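Local coordinates for 3-guanidinopropionase (Pseudomonas aeruginosa, PDB 3NIQ), which catalyses the manganese-dependent hydrolysis of 3-guanidinopropanoate to beta-alanine and urea and works as a homohexamer, at the interface of chains A and B. Numbering follows the deposited sequence. Chains: chain A/B, 3-guanidinopropionase.

The interface of chains A and B. Residues chain A 46-49, 158, 163-164; chain B 55, 95-96.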
# COMPACT_ATOMS: atom_id res chain seq x y z
N GLY A 46 6.71 23.88 5.67
CA GLY A 46 6.56 24.62 6.93
C GLY A 46 5.20 25.31 7.09
O GLY A 46 4.70 25.49 8.21
N GLY A 47 4.58 25.69 5.97
CA GLY A 47 3.27 26.34 6.01
C GLY A 47 2.09 25.39 6.21
O GLY A 47 0.93 25.84 6.26
N THR A 48 2.36 24.09 6.32
CA THR A 48 1.26 23.12 6.34
C THR A 48 0.57 23.00 7.72
O THR A 48 1.20 22.65 8.72
CB THR A 48 1.70 21.73 5.78
OG1 THR A 48 1.96 21.87 4.37
CG2 THR A 48 0.58 20.72 5.98
N THR A 49 -0.73 23.24 7.73
CA THR A 49 -1.51 23.23 8.97
C THR A 49 -2.16 21.89 9.31
O THR A 49 -2.59 21.67 10.44
CB THR A 49 -2.61 24.29 8.93
OG1 THR A 49 -3.39 24.11 7.76
CG2 THR A 49 -1.97 25.67 8.91
N PHE A 158 -4.05 30.06 14.09
CA PHE A 158 -3.60 29.80 15.47
C PHE A 158 -2.97 31.05 16.11
O PHE A 158 -1.81 31.01 16.55
CB PHE A 158 -2.61 28.62 15.52
CG PHE A 158 -3.04 27.41 14.70
CD1 PHE A 158 -3.98 26.51 15.21
CD2 PHE A 158 -2.50 27.18 13.43
CE1 PHE A 158 -4.38 25.39 14.46
CE2 PHE A 158 -2.89 26.07 12.66
CZ PHE A 158 -3.83 25.17 13.17
N TYR A 163 1.65 33.48 7.92
CA TYR A 163 2.25 32.69 6.86
C TYR A 163 1.94 31.21 6.99
O TYR A 163 2.52 30.52 7.82
CB TYR A 163 3.76 32.91 6.85
CG TYR A 163 4.15 34.36 6.72
CD1 TYR A 163 3.73 35.10 5.61
CD2 TYR A 163 4.92 35.00 7.70
CE1 TYR A 163 4.07 36.42 5.47
CE2 TYR A 163 5.27 36.36 7.56
CZ TYR A 163 4.84 37.05 6.44
OH TYR A 163 5.15 38.37 6.26
N THR A 164 1.00 30.74 6.17
CA THR A 164 0.71 29.31 6.06
C THR A 164 0.41 29.05 4.60
O THR A 164 0.26 30.00 3.82
CB THR A 164 -0.54 28.88 6.86
OG1 THR A 164 -1.70 29.38 6.19
CG2 THR A 164 -0.51 29.41 8.31
N ARG B 55 3.03 13.97 13.82
CA ARG B 55 1.86 14.71 14.32
C ARG B 55 0.60 13.83 14.34
O ARG B 55 -0.34 14.07 15.13
CB ARG B 55 1.60 15.96 13.49
CG ARG B 55 1.22 15.68 12.03
CD ARG B 55 0.98 16.97 11.25
NE ARG B 55 2.22 17.71 11.07
CZ ARG B 55 2.31 18.95 10.59
NH1 ARG B 55 1.22 19.61 10.21
NH2 ARG B 55 3.51 19.53 10.49
N PRO B 95 1.19 23.79 14.90
CA PRO B 95 2.01 23.21 13.83
C PRO B 95 2.83 24.25 13.04
O PRO B 95 3.75 23.88 12.31
CB PRO B 95 0.97 22.53 12.92
CG PRO B 95 -0.26 23.32 13.13
CD PRO B 95 -0.25 23.75 14.57
N ILE B 96 2.48 25.52 13.18
CA ILE B 96 3.11 26.62 12.44
C ILE B 96 4.17 27.39 13.24
O ILE B 96 5.08 27.97 12.66
CB ILE B 96 2.06 27.65 11.94
CG1 ILE B 96 1.08 27.01 10.95
CG2 ILE B 96 2.75 28.88 11.29
CD1 ILE B 96 1.75 26.27 9.80
O HOH W 1 3.71 22.27 9.51
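B:Ile96 packs its longer branch against loop residues of chain A, which hide 63 Å² of its surface. Its CG1 is anti to its own carbonyl carbon (chi1 -63°), and this branch runs toward the glycine pair. The terminal methyl CD1 lies 3.4 Å from the carbonyl O of A:Gly46 and also meets A:Gly47. The methyl CG2 of A:Thr49 touches the same branch, 3.9 Å from CD1 of B:Ile96. The methyl CG2 of A:Thr164 packs against CG1 of B:Ile96, the two side chains crossing at about a right angle. The other branch, CG2 of B:Ile96, lies 3.9 Å from the carbonyl O of A:Tyr163.

CD of B:Pro95 lies over one face of the A:Phe158 ring, toward the rim. CG of B:Pro95 is on the same side but past the rim, 3.8 Å from CE2 of A:Phe158. Within chain A, the methyl of A:Thr49 sits at the edge of this ring, in its plane, and links the two apolar contacts.

The polar contact centres on the carbonyl O of A:Thr48. The B:Arg55 chain bends at chi3 (68°) and presents the edge of its guanidinium. NH1 of B:Arg55 makes a weak but nearly straight hydrogen bond to O of A:Thr48 (3.4 Å). NH2 of B:Arg55 holds water 1 at 2.9 Å, almost in line (177° at H). This water also binds O of A:Thr48 at 2.7 Å and, more loosely, the carbonyl O of B:Pro95.

The patch joins loops of two arginase-fold subunits and helps pair them in the homohexamer. A:Gly46 to A:Thr49 follow strand 37-42. A:Phe158 to A:Thr164 lie between strand 142-147 and helix 168-174, soon after manganese ligand A:Asp152. B:Pro95 and B:Ile96 precede helix 98-114.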